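Local coordinates for probable glutamine-binding lipoprotein GlnH (GLNBP) (Mycobacterium tuberculosis, PDB 6H20) that binds asparagine and, as a probably aspartate-specific solute-binding lipoprotein, appears to help control protein kinase G activity and glutamate metabolism in mycobacteria, at residues 52-57 / 95-100; 62-67 / 76-81; 115-120 / 235-240; 261-266 / 276-281. One frame throughout, in Å; residues are numbered along the deposited sequence.

Contact 1: residues 52-57 / 95-100; sequences RLIVGL and HVEYRI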
loop_
_atom_site.group_PDB
_atom_site.type_symbol
_atom_site.label_atom_id
_atom_site.label_comp_id
_atom_site.label_asym_id
_atom_site.label_seq_id
_atom_site.Cartn_x
_atom_site.Cartn_y
_atom_site.Cartn_z
ATOM N N ARG A 52 18.047 -14.610 3.757
ATOM C CA ARG A 52 17.163 -13.847 2.888
ATOM C C ARG A 52 16.226 -13.007 3.740
ATOM O O ARG A 52 15.938 -13.345 4.895
ATOM C CB ARG A 52 16.348 -14.750 1.947
ATOM C CG ARG A 52 15.129 -15.408 2.595
ATOM C CD ARG A 52 15.519 -16.527 3.557
ATOM N NE ARG A 52 14.382 -17.399 3.847
ATOM C CZ ARG A 52 14.348 -18.271 4.852
ATOM N NH1 ARG A 52 15.393 -18.387 5.663
ATOM N NH2 ARG A 52 13.273 -19.026 5.043
ATOM N N LEU A 53 15.768 -11.907 3.151
ATOM C CA LEU A 53 14.737 -11.057 3.729
ATOM C C LEU A 53 13.371 -11.606 3.334
ATOM O O LEU A 53 13.128 -11.871 2.151
ATOM C CB LEU A 53 14.894 -9.639 3.175
ATOM C CG LEU A 53 13.900 -8.568 3.624
ATOM C CD1 LEU A 53 14.152 -8.223 5.094
ATOM C CD2 LEU A 53 14.003 -7.310 2.752
ATOM N N ILE A 54 12.494 -11.800 4.318
ATOM C CA ILE A 54 11.152 -12.328 4.068
ATOM C C ILE A 54 10.182 -11.156 4.043
ATOM O O ILE A 54 10.038 -10.431 5.038
ATOM C CB ILE A 54 10.752 -13.379 5.112
ATOM C CG1 ILE A 54 11.773 -14.520 5.110
ATOM C CG2 ILE A 54 9.340 -13.894 4.834
ATOM C CD1 ILE A 54 11.633 -15.484 6.276
ATOM N N VAL A 55 9.528 -10.969 2.893
ATOM C CA VAL A 55 8.758 -9.770 2.582
ATOM C C VAL A 55 7.303 -10.162 2.382
ATOM O O VAL A 55 7.000 -11.024 1.552
ATOM C CB VAL A 55 9.296 -9.102 1.305
ATOM C CG1 VAL A 55 8.470 -7.860 0.946
ATOM C CG2 VAL A 55 10.767 -8.739 1.465
ATOM N N GLY A 56 6.405 -9.484 3.095
ATOM C CA GLY A 56 4.978 -9.707 2.928
ATOM C C GLY A 56 4.404 -8.768 1.886
ATOM O O GLY A 56 4.609 -7.551 1.951
ATOM N N LEU A 57 3.691 -9.341 0.922
ATOM C CA LEU A 57 3.032 -8.590 -0.149
ATOM C C LEU A 57 2.103 -9.563 -0.861
ATOM O O LEU A 57 1.848 -10.663 -0.363
ATOM C CB LEU A 57 4.045 -7.911 -1.077
ATOM C CG LEU A 57 5.279 -8.670 -1.578
ATOM C CD1 LEU A 57 4.914 -9.868 -2.465
ATOM C CD2 LEU A 57 6.209 -7.700 -2.318
ATOM N N HIS A 95 18.198 -11.466 -2.547
ATOM C CA HIS A 95 18.009 -12.378 -1.415
ATOM C C HIS A 95 16.702 -12.061 -0.686
ATOM O O HIS A 95 16.679 -11.578 0.451
ATOM C CB HIS A 95 19.202 -12.310 -0.472
ATOM C CG HIS A 95 20.474 -12.807 -1.079
ATOM N ND1 HIS A 95 21.403 -11.964 -1.649
ATOM C CD2 HIS A 95 20.970 -14.058 -1.207
ATOM C CE1 HIS A 95 22.420 -12.679 -2.101
ATOM N NE2 HIS A 95 22.179 -13.952 -1.849
ATOM N N VAL A 96 15.596 -12.366 -1.366
ATOM C CA VAL A 96 14.254 -12.087 -0.873
ATOM C C VAL A 96 13.380 -13.319 -1.072
ATOM O O VAL A 96 13.415 -13.953 -2.134
ATOM C CB VAL A 96 13.634 -10.879 -1.611
ATOM C CG1 VAL A 96 12.195 -10.691 -1.209
ATOM C CG2 VAL A 96 14.423 -9.606 -1.327
ATOM N N GLU A 97 12.586 -13.647 -0.053
ATOM C CA GLU A 97 11.504 -14.614 -0.154
ATOM C C GLU A 97 10.203 -13.901 0.199
ATOM O O GLU A 97 10.166 -13.082 1.124
ATOM C CB GLU A 97 11.753 -15.778 0.818
ATOM C CG GLU A 97 10.582 -16.759 0.951
ATOM C CD GLU A 97 10.869 -17.886 1.932
ATOM O OE1 GLU A 97 11.767 -17.718 2.778
ATOM O OE2 GLU A 97 10.207 -18.946 1.851
ATOM N N TYR A 98 9.146 -14.177 -0.558
ATOM C CA TYR A 98 7.861 -13.513 -0.365
ATOM C C TYR A 98 6.916 -14.406 0.426
ATOM O O TYR A 98 6.920 -15.630 0.264
ATOM C CB TYR A 98 7.225 -13.131 -1.711
ATOM C CG TYR A 98 8.144 -12.270 -2.530
ATOM C CD1 TYR A 98 8.376 -10.947 -2.174
ATOM C CD2 TYR A 98 8.839 -12.790 -3.609
ATOM C CE1 TYR A 98 9.244 -10.155 -2.893
ATOM C CE2 TYR A 98 9.716 -12.009 -4.338
ATOM C CZ TYR A 98 9.915 -10.684 -3.965
ATOM O OH TYR A 98 10.781 -9.885 -4.656
ATOM N N ARG A 99 6.154 -13.797 1.329
ATOM C CA ARG A 99 4.993 -14.432 1.933
ATOM C C ARG A 99 3.768 -13.729 1.384
ATOM O O ARG A 99 3.614 -12.516 1.568
ATOM C CB ARG A 99 4.994 -14.355 3.460
ATOM C CG ARG A 99 3.839 -15.183 4.055
ATOM C CD ARG A 99 3.729 -15.125 5.579
ATOM N NE ARG A 99 4.884 -15.704 6.252
ATOM C CZ ARG A 99 4.944 -16.944 6.731
ATOM N NH1 ARG A 99 3.906 -17.772 6.608
ATOM N NH2 ARG A 99 6.054 -17.358 7.331
ATOM N N ILE A 100 2.912 -14.473 0.698
ATOM C CA ILE A 100 1.738 -13.873 0.074
ATOM C C ILE A 100 0.689 -13.595 1.144
ATOM O O ILE A 100 0.242 -14.510 1.845
ATOM C CB ILE A 100 1.182 -14.774 -1.037
ATOM C CG1 ILE A 100 2.283 -15.105 -2.050
ATOM C CG2 ILE A 100 -0.032 -14.131 -1.694
ATOM C CD1 ILE A 100 2.856 -13.929 -2.781
#
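His95 opens the pairing with its carbonyl: His95 O takes the N-H of Leu53 at 2.9 Å, the first rung between two parallel strands. Val96 shares its face with Leu53, Val55 and Leu57; helix 77-90 packs there on Val55, Leu57 and Val96. With CG1 anti to its backbone N (chi1 174°), it sets that methyl 3.6 Å from Val55 CG2, and short beta-branched residues suit such a tight layer. Glu97 has its N-H bound to Leu53 O and its carbonyl bound by Val55 N, while its extended side chain lies alongside Arg52 on the other face. There Arg52 grips one oxygen side-on: NE stands 2.8 Å and NH2 3.0 Å from Glu97 OE1, which lies in the guanidinium plane. Helix 77-90 makes the right-handed beta-alpha-beta crossover from strand 53-57 to strand 96-100, in the periplasmic-binding-protein fold. Tyr98 returns to the helix side, where its CD1 meets Leu57 CD1 at 3.6 Å, the two side chains crossing obliquely. Arg99 carries the ladder on, its N-H going to Val55 O and its carbonyl receiving Leu57 N at 3.2 Å; its guanidinium reaches Gln114 O. At Ile100 a CA-H meets Leu57 O at 3.2 Å.

Contact 2: residues 62-67 / 76-81; sequences NLFSFR and GFDVDI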
loop_
_atom_site.group_PDB
_atom_site.type_symbol
_atom_site.label_atom_id
_atom_site.label_comp_id
_atom_site.label_asym_id
_atom_site.label_seq_id
_atom_site.Cartn_x
_atom_site.Cartn_y
_atom_site.Cartn_z
ATOM N N ASN A 62 -1.343 -4.354 -9.467
ATOM C CA ASN A 62 -0.539 -3.976 -10.622
ATOM C C ASN A 62 0.216 -2.686 -10.321
ATOM O O ASN A 62 -0.307 -1.782 -9.664
ATOM C CB ASN A 62 -1.437 -3.748 -11.835
ATOM C CG ASN A 62 -0.633 -3.572 -13.109
ATOM O OD1 ASN A 62 0.425 -4.200 -13.283
ATOM N ND2 ASN A 62 -1.107 -2.707 -13.992
ATOM N N LEU A 63 1.454 -2.615 -10.810
ATOM C CA LEU A 63 2.447 -1.562 -10.626
ATOM C C LEU A 63 3.164 -1.634 -9.290
ATOM O O LEU A 63 4.179 -0.953 -9.126
ATOM C CB LEU A 63 1.913 -0.129 -10.815
ATOM C CG LEU A 63 1.194 0.097 -12.146
ATOM C CD1 LEU A 63 0.777 1.566 -12.204
ATOM C CD2 LEU A 63 2.087 -0.291 -13.324
ATOM N N PHE A 64 2.681 -2.423 -8.328
ATOM C CA PHE A 64 3.220 -2.455 -6.972
ATOM C C PHE A 64 3.715 -3.824 -6.554
ATOM O O PHE A 64 4.862 -3.951 -6.121
ATOM C CB PHE A 64 2.179 -1.900 -5.984
ATOM C CG PHE A 64 2.090 -0.412 -6.043
ATOM C CD1 PHE A 64 2.952 0.370 -5.285
ATOM C CD2 PHE A 64 1.237 0.208 -6.936
ATOM C CE1 PHE A 64 2.928 1.733 -5.379
ATOM C CE2 PHE A 64 1.206 1.588 -7.052
ATOM C CZ PHE A 64 2.062 2.357 -6.254
ATOM N N SER A 65 2.883 -4.855 -6.669
ATOM C CA SER A 65 3.341 -6.226 -6.444
ATOM C C SER A 65 2.386 -7.110 -7.233
ATOM O O SER A 65 1.194 -7.178 -6.918
ATOM C CB SER A 65 3.386 -6.593 -4.953
ATOM O OG SER A 65 2.147 -6.415 -4.289
ATOM N N PHE A 66 2.898 -7.692 -8.309
ATOM C CA PHE A 66 2.089 -8.462 -9.245
ATOM C C PHE A 66 3.026 -9.412 -9.971
ATOM O O PHE A 66 4.244 -9.232 -9.959
ATOM C CB PHE A 66 1.356 -7.536 -10.229
ATOM C CG PHE A 66 2.267 -6.822 -11.196
ATOM C CD1 PHE A 66 2.934 -5.661 -10.816
ATOM C CD2 PHE A 66 2.467 -7.319 -12.476
ATOM C CE1 PHE A 66 3.774 -4.996 -11.703
ATOM C CE2 PHE A 66 3.308 -6.658 -13.368
ATOM C CZ PHE A 66 3.964 -5.500 -12.982
ATOM N N ARG A 67 2.455 -10.443 -10.594
ATOM C CA ARG A 67 3.264 -11.359 -11.393
ATOM C C ARG A 67 3.304 -10.867 -12.835
ATOM O O ARG A 67 2.258 -10.734 -13.480
ATOM C CB ARG A 67 2.759 -12.801 -11.322
ATOM C CG ARG A 67 3.695 -13.771 -12.034
ATOM C CD ARG A 67 3.284 -15.236 -11.891
ATOM N NE ARG A 67 2.876 -15.595 -10.537
ATOM C CZ ARG A 67 3.717 -15.856 -9.539
ATOM N NH1 ARG A 67 5.029 -15.782 -9.725
ATOM N NH2 ARG A 67 3.237 -16.176 -8.348
ATOM N N GLY A 76 7.163 -4.938 -9.387
ATOM C CA GLY A 76 6.408 -3.751 -9.041
ATOM C C GLY A 76 7.211 -2.816 -8.155
ATOM O O GLY A 76 8.299 -3.136 -7.679
ATOM N N PHE A 77 6.619 -1.636 -7.924
ATOM C CA PHE A 77 7.265 -0.607 -7.097
ATOM C C PHE A 77 7.561 -1.117 -5.689
ATOM O O PHE A 77 8.657 -0.892 -5.158
ATOM C CB PHE A 77 6.365 0.632 -7.045
ATOM C CG PHE A 77 6.983 1.828 -6.364
ATOM C CD1 PHE A 77 6.779 2.043 -5.018
ATOM C CD2 PHE A 77 7.729 2.747 -7.090
ATOM C CE1 PHE A 77 7.325 3.151 -4.386
ATOM C CE2 PHE A 77 8.287 3.860 -6.459
ATOM C CZ PHE A 77 8.071 4.046 -5.098
ATOM N N ASP A 78 6.588 -1.789 -5.056
ATOM C CA ASP A 78 6.795 -2.291 -3.697
ATOM C C ASP A 78 7.844 -3.400 -3.664
ATOM O O ASP A 78 8.659 -3.462 -2.731
ATOM C CB ASP A 78 5.480 -2.794 -3.102
ATOM C CG ASP A 78 4.626 -1.685 -2.507
ATOM O OD1 ASP A 78 5.153 -0.593 -2.196
ATOM O OD2 ASP A 78 3.425 -1.951 -2.296
ATOM N N VAL A 79 7.835 -4.288 -4.663
ATOM C CA VAL A 79 8.874 -5.311 -4.767
ATOM C C VAL A 79 10.252 -4.662 -4.833
ATOM O O VAL A 79 11.204 -5.103 -4.169
ATOM C CB VAL A 79 8.603 -6.188 -6.002
ATOM C CG1 VAL A 79 9.732 -7.182 -6.194
ATOM C CG2 VAL A 79 7.269 -6.889 -5.846
ATOM N N ASP A 80 10.371 -3.596 -5.624
ATOM C CA ASP A 80 11.660 -2.935 -5.799
ATOM C C ASP A 80 12.090 -2.208 -4.533
ATOM O O ASP A 80 13.279 -2.223 -4.193
ATOM C CB ASP A 80 11.612 -2.009 -7.016
ATOM C CG ASP A 80 11.645 -2.776 -8.330
ATOM O OD1 ASP A 80 11.973 -3.985 -8.331
ATOM O OD2 ASP A 80 11.333 -2.158 -9.370
ATOM N N ILE A 81 11.142 -1.581 -3.821
ATOM C CA ILE A 81 11.458 -0.968 -2.525
ATOM C C ILE A 81 12.016 -2.018 -1.574
ATOM O O ILE A 81 13.064 -1.823 -0.939
ATOM C CB ILE A 81 10.219 -0.267 -1.931
ATOM C CG1 ILE A 81 9.841 0.972 -2.748
ATOM C CG2 ILE A 81 10.484 0.090 -0.468
ATOM C CD1 ILE A 81 10.836 2.137 -2.639
HETATM O O HOH W 1 1.552 -3.821 -3.118
#
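Asp78 sits in the first turn of helix 77-90 with CB directed at segment 62-67, 3.3 Å from Phe64 O. CG lies beside the backbone N, anti to the carbonyl carbon (chi1 -83°), which brings the carboxylate to the CD1 corner of the Phe64 ring, the two planes 61° apart. CG itself lies 3.8 Å from Phe64 CD1. OD1 lies at the ring edge, in its plane, and is hydrogen-bonded to Tyr138. OD2 accepts a hydrogen bond from a water 2.8 Å away, which donates its second hydrogen to Ser65 OG, itself also hydrogen-bonded to Asp58 O; OD2 also takes the N-H of Thr121, a residue of the ligand site. Next to this side chain the backbone of a classic beta bulge meets the helix start. Phe77 N binds Leu63 O at 2.8 Å, nearly straight at 173°, while the N-H groups of Asp78 and Val79 share Phe64 O through weak bonds. Gly76 fits the N-cap: a CB would collide with Phe64 O and with the preceding carbonyl oxygen. Phe64 and Phe77 pack obliquely beside the acid. The buried carboxylate, with several donors, is probably ionised, aided by the helix N-terminus, and probably helps place Thr121.

Contact 3: residues 115-120 / 235-240; sequences VDIVVK and YGVGIN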
loop_
_atom_site.group_PDB
_atom_site.type_symbol
_atom_site.label_atom_id
_atom_site.label_comp_id
_atom_site.label_asym_id
_atom_site.label_seq_id
_atom_site.Cartn_x
_atom_site.Cartn_y
_atom_site.Cartn_z
ATOM N N VAL A 115 6.867 -12.419 8.820
ATOM C CA VAL A 115 7.686 -11.770 7.807
ATOM C C VAL A 115 8.585 -10.782 8.528
ATOM O O VAL A 115 8.297 -10.350 9.645
ATOM C CB VAL A 115 6.844 -11.017 6.750
ATOM C CG1 VAL A 115 5.930 -11.976 5.995
ATOM C CG2 VAL A 115 6.022 -9.908 7.402
ATOM N N ASP A 116 9.687 -10.414 7.869
ATOM C CA ASP A 116 10.519 -9.349 8.419
ATOM C C ASP A 116 9.874 -7.986 8.188
ATOM O O ASP A 116 9.867 -7.131 9.086
ATOM C CB ASP A 116 11.907 -9.369 7.777
ATOM C CG ASP A 116 12.663 -10.667 8.023
ATOM O OD1 ASP A 116 12.834 -11.055 9.203
ATOM O OD2 ASP A 116 13.121 -11.289 7.038
ATOM N N ILE A 117 9.361 -7.752 6.983
ATOM C CA ILE A 117 8.747 -6.479 6.633
ATOM C C ILE A 117 7.542 -6.744 5.745
ATOM O O ILE A 117 7.454 -7.779 5.075
ATOM C CB ILE A 117 9.717 -5.507 5.918
ATOM C CG1 ILE A 117 10.175 -6.070 4.567
ATOM C CG2 ILE A 117 10.922 -5.194 6.818
ATOM C CD1 ILE A 117 11.100 -5.128 3.787
ATOM N N VAL A 118 6.595 -5.812 5.770
ATOM C CA VAL A 118 5.503 -5.759 4.797
ATOM C C VAL A 118 5.762 -4.544 3.921
ATOM O O VAL A 118 5.925 -3.429 4.431
ATOM C CB VAL A 118 4.134 -5.643 5.486
ATOM C CG1 VAL A 118 3.040 -5.289 4.473
ATOM C CG2 VAL A 118 3.776 -6.946 6.206
ATOM N N VAL A 119 5.843 -4.754 2.617
ATOM C CA VAL A 119 5.897 -3.661 1.646
ATOM C C VAL A 119 4.720 -3.923 0.720
ATOM O O VAL A 119 4.822 -4.682 -0.255
ATOM C CB VAL A 119 7.220 -3.585 0.878
ATOM C CG1 VAL A 119 7.312 -2.255 0.121
ATOM C CG2 VAL A 119 8.423 -3.719 1.829
ATOM N N LYS A 120 3.566 -3.366 1.082
ATOM C CA LYS A 120 2.323 -3.646 0.368
ATOM C C LYS A 120 1.386 -2.473 0.572
ATOM O O LYS A 120 0.430 -2.556 1.354
ATOM C CB LYS A 120 1.689 -4.952 0.865
ATOM C CG LYS A 120 0.567 -5.428 -0.068
ATOM C CD LYS A 120 -0.408 -6.343 0.650
ATOM C CE LYS A 120 -1.542 -6.825 -0.258
ATOM N NZ LYS A 120 -2.084 -5.792 -1.187
ATOM N N TYR A 235 2.456 5.741 2.544
ATOM C CA TYR A 235 2.907 4.356 2.647
ATOM C C TYR A 235 4.144 4.238 3.523
ATOM O O TYR A 235 5.100 5.008 3.390
ATOM C CB TYR A 235 3.283 3.811 1.272
ATOM C CG TYR A 235 2.154 3.645 0.285
ATOM C CD1 TYR A 235 0.827 3.895 0.628
ATOM C CD2 TYR A 235 2.431 3.243 -0.999
ATOM C CE1 TYR A 235 -0.211 3.728 -0.317
ATOM C CE2 TYR A 235 1.421 3.070 -1.935
ATOM C CZ TYR A 235 0.114 3.314 -1.596
ATOM O OH TYR A 235 -0.872 3.131 -2.555
ATOM N N GLY A 236 4.145 3.232 4.389
ATOM C CA GLY A 236 5.321 2.906 5.165
ATOM C C GLY A 236 5.623 1.426 5.026
ATOM O O GLY A 236 4.751 0.621 4.683
ATOM N N VAL A 237 6.878 1.074 5.285
ATOM C CA VAL A 237 7.256 -0.331 5.422
ATOM C C VAL A 237 6.818 -0.782 6.804
ATOM O O VAL A 237 7.209 -0.187 7.811
ATOM C CB VAL A 237 8.768 -0.515 5.238
ATOM C CG1 VAL A 237 9.172 -1.965 5.521
ATOM C CG2 VAL A 237 9.192 -0.070 3.852
ATOM N N GLY A 238 5.980 -1.820 6.855
ATOM C CA GLY A 238 5.458 -2.314 8.122
ATOM C C GLY A 238 6.434 -3.288 8.766
ATOM O O GLY A 238 7.026 -4.127 8.094
ATOM N N ILE A 239 6.620 -3.128 10.078
ATOM C CA ILE A 239 7.637 -3.836 10.843
ATOM C C ILE A 239 7.011 -4.240 12.170
ATOM O O ILE A 239 6.119 -3.561 12.683
ATOM C CB ILE A 239 8.874 -2.919 11.045
ATOM C CG1 ILE A 239 9.561 -2.672 9.698
ATOM C CG2 ILE A 239 9.862 -3.514 12.068
ATOM C CD1 ILE A 239 10.509 -1.488 9.669
ATOM N N ASN A 240 7.473 -5.361 12.725
ATOM C CA ASN A 240 6.979 -5.780 14.031
ATOM C C ASN A 240 7.186 -4.667 15.058
ATOM O O ASN A 240 8.223 -3.995 15.075
ATOM C CB ASN A 240 7.676 -7.063 14.482
ATOM C CG ASN A 240 7.294 -7.462 15.889
ATOM O OD1 ASN A 240 7.866 -6.965 16.865
ATOM N ND2 ASN A 240 6.331 -8.370 16.007
HETATM O O HOH W 2 9.513 -7.323 11.769
HETATM O O HOH W 3 3.967 -0.765 2.400
#
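Gly238 O is held by one strong hydrogen bond and one weaker contact: the N-H of Val118 lies on a lone pair of the carbonyl at 2.9 Å, and Ile117 CA sends a C-H toward it from 3.3 Å. The return bond, from Gly238 N to Val118 O, is also 2.9 Å long and bends only to 156°, so Val118 and Gly238 form a hydrogen-bonded antiparallel pair, with their CA atoms 4.8 Å apart. Beyond the pair the chains separate and water takes over. One water receives Lys120 N-H and donates to Gly236 O; at the other end a second joins Asp116 O to Asn240 N. In this family 3 solute-binding protein, strand 117-118 lies between the parallel strand 53-57 and strand 232-240, which runs against it, as in the type II periplasmic-binding-protein topology. The apolar layer rests on Val237, whose CG1, anti to the backbone N (chi1 174°), reaches across obliquely to Ile117 CB at 3.6 Å. Ile117 holds CG1 in the crowded position between N and the carbonyl carbon (chi1 64°), leaving CG2 to run alongside Ile239, 4.1 Å from its CG1. Branched residues fill this seam against helix 244-259, whose Val250 meets both Val237 and Ile239. Toward the ligand, Lys120 and Tyr235 both touch the bound asparagine: Lys120 NZ is salt-bridged to Asp58, and Tyr235 OH is hydrogen-bonded to Asp209 and to Thr211.

Contact 4: residues 261-266 / 276-281; sequences GTWNTL and PAPAPP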
loop_
_atom_site.group_PDB
_atom_site.type_symbol
_atom_site.label_atom_id
_atom_site.label_comp_id
_atom_site.label_asym_id
_atom_site.label_seq_id
_atom_site.Cartn_x
_atom_site.Cartn_y
_atom_site.Cartn_z
ATOM N N GLY A 261 19.227 8.771 -6.139
ATOM C CA GLY A 261 18.570 8.649 -7.421
ATOM C C GLY A 261 17.706 7.416 -7.576
ATOM O O GLY A 261 16.953 7.326 -8.557
ATOM N N THR A 262 17.776 6.461 -6.642
ATOM C CA THR A 262 17.050 5.202 -6.819
ATOM C C THR A 262 15.544 5.405 -6.735
ATOM O O THR A 262 14.792 4.835 -7.534
ATOM C CB THR A 262 17.497 4.179 -5.772
ATOM O OG1 THR A 262 18.893 3.906 -5.932
ATOM C CG2 THR A 262 16.727 2.877 -5.942
ATOM N N TRP A 263 15.082 6.217 -5.784
ATOM C CA TRP A 263 13.647 6.464 -5.672
ATOM C C TRP A 263 13.105 7.069 -6.961
ATOM O O TRP A 263 12.075 6.627 -7.485
ATOM C CB TRP A 263 13.367 7.372 -4.474
ATOM C CG TRP A 263 11.926 7.450 -4.106
ATOM C CD1 TRP A 263 11.292 6.710 -3.158
ATOM C CD2 TRP A 263 10.931 8.312 -4.680
ATOM N NE1 TRP A 263 9.965 7.052 -3.094
ATOM C CE2 TRP A 263 9.713 8.034 -4.013
ATOM C CE3 TRP A 263 10.949 9.298 -5.674
ATOM C CZ2 TRP A 263 8.526 8.697 -4.317
ATOM C CZ3 TRP A 263 9.759 9.956 -5.975
ATOM C CH2 TRP A 263 8.569 9.649 -5.291
ATOM N N ASN A 264 13.804 8.069 -7.501
ATOM C CA ASN A 264 13.369 8.676 -8.758
ATOM C C ASN A 264 13.303 7.640 -9.877
ATOM O O ASN A 264 12.354 7.625 -10.678
ATOM C CB ASN A 264 14.336 9.798 -9.132
ATOM C CG ASN A 264 13.941 10.498 -10.408
ATOM O OD1 ASN A 264 13.030 11.331 -10.418
ATOM N ND2 ASN A 264 14.612 10.154 -11.501
ATOM N N THR A 265 14.304 6.765 -9.945
ATOM C CA THR A 265 14.333 5.729 -10.970
ATOM C C THR A 265 13.143 4.787 -10.828
ATOM O O THR A 265 12.504 4.421 -11.825
ATOM C CB THR A 265 15.659 4.972 -10.875
ATOM O OG1 THR A 265 16.734 5.850 -11.248
ATOM C CG2 THR A 265 15.667 3.744 -11.772
ATOM N N LEU A 266 12.809 4.413 -9.590
ATOM C CA LEU A 266 11.687 3.510 -9.367
ATOM C C LEU A 266 10.357 4.170 -9.694
ATOM O O LEU A 266 9.462 3.514 -10.243
ATOM C CB LEU A 266 11.699 2.999 -7.925
ATOM C CG LEU A 266 12.891 2.111 -7.571
ATOM C CD1 LEU A 266 12.775 1.656 -6.120
ATOM C CD2 LEU A 266 12.981 0.913 -8.509
ATOM N N PRO A 276 4.618 13.490 -13.854
ATOM C CA PRO A 276 6.064 13.523 -13.629
ATOM C C PRO A 276 6.376 13.285 -12.159
ATOM O O PRO A 276 5.568 13.579 -11.274
ATOM C CB PRO A 276 6.462 14.940 -14.063
ATOM C CG PRO A 276 5.309 15.435 -14.891
ATOM C CD PRO A 276 4.097 14.788 -14.303
ATOM N N ALA A 277 7.555 12.738 -11.911
ATOM C CA ALA A 277 7.922 12.343 -10.560
ATOM C C ALA A 277 7.965 13.567 -9.650
ATOM O O ALA A 277 8.534 14.598 -10.035
ATOM C CB ALA A 277 9.293 11.668 -10.581
ATOM N N PRO A 278 7.363 13.512 -8.470
ATOM C CA PRO A 278 7.556 14.571 -7.482
ATOM C C PRO A 278 8.883 14.323 -6.776
ATOM O O PRO A 278 9.581 13.346 -7.047
ATOM C CB PRO A 278 6.391 14.347 -6.524
ATOM C CG PRO A 278 6.241 12.843 -6.507
ATOM C CD PRO A 278 6.557 12.399 -7.934
ATOM N N ALA A 279 9.234 15.236 -5.879
ATOM C CA ALA A 279 10.306 14.939 -4.950
ATOM C C ALA A 279 9.872 13.757 -4.087
ATOM O O ALA A 279 8.675 13.566 -3.851
ATOM C CB ALA A 279 10.565 16.138 -4.046
ATOM N N PRO A 280 10.811 12.937 -3.619
ATOM C CA PRO A 280 10.433 11.873 -2.691
ATOM C C PRO A 280 9.811 12.470 -1.452
ATOM O O PRO A 280 10.118 13.617 -1.067
ATOM C CB PRO A 280 11.774 11.192 -2.369
ATOM C CG PRO A 280 12.731 11.646 -3.393
ATOM C CD PRO A 280 12.255 12.974 -3.889
ATOM N N PRO A 281 8.928 11.735 -0.781
ATOM C CA PRO A 281 8.346 12.242 0.467
ATOM C C PRO A 281 9.446 12.560 1.466
ATOM O O PRO A 281 10.425 11.825 1.587
ATOM C CB PRO A 281 7.467 11.085 0.957
ATOM C CG PRO A 281 7.337 10.161 -0.181
ATOM C CD PRO A 281 8.497 10.360 -1.091
#
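The polyproline-II-like loop 276-281 crosses the first turn of helix 262-270 in the solute-binding fold, with Trp263 the main side chain and Pro280 its chief partner. Trp263 stands with CG anti to its backbone N (chi1 -168°), so the indole is carried out from the helix toward the loop. Pro280 lies over one face of that indole: its CA stands 3.8 Å from the centroid of the six-membered ring, only 6° from the ring normal, a CH-pi contact. Its CG comes to 3.7 Å from Trp263 CE3, so the proline ring lies over the six-membered ring, from its centre toward the CD2-CE3 bond. The compact proline ring suits an aromatic face, its C-H groups slightly polarised beside the nitrogen. Pro281 continues the cover, with CD 3.6 Å from Trp263 CZ2. Ala277 turns its small CB toward Asn264, which flanks Trp263 on the helix. The indole is anchored from elsewhere, because NE1 is hydrogen-bonded to Tyr138 O and the ring also meets Tyr267. Thus the loop is held by apolar contact, away from the ligand site. At the far tip of the indole, Pro278 crosses at about a right angle, its CG 4.1 Å from Trp263 CH2.

In the fold
In chain order contacts 1 and 2 open the sequence, the turn and helix start of contact 2 falling between the strands of contact 1; contact 3 and contact 4 follow. Contacts 1 and 3, with centres 10 Å apart, share one sheet, since strands 53-57 and 117-118 are neighbours. Contact 2 stands 13 to 14 Å from both, its helix 77-90 lying on that sheet, and touches contact 4 where Phe77, Asp80 and Ile81 meet Leu266. Contact 4 lies at the surface, its centre about 24 Å from that of contact 1. The sheet and the start of helix 77-90 border the asparagine pocket, while helix 262-270 packs on helix 77-90, away from it.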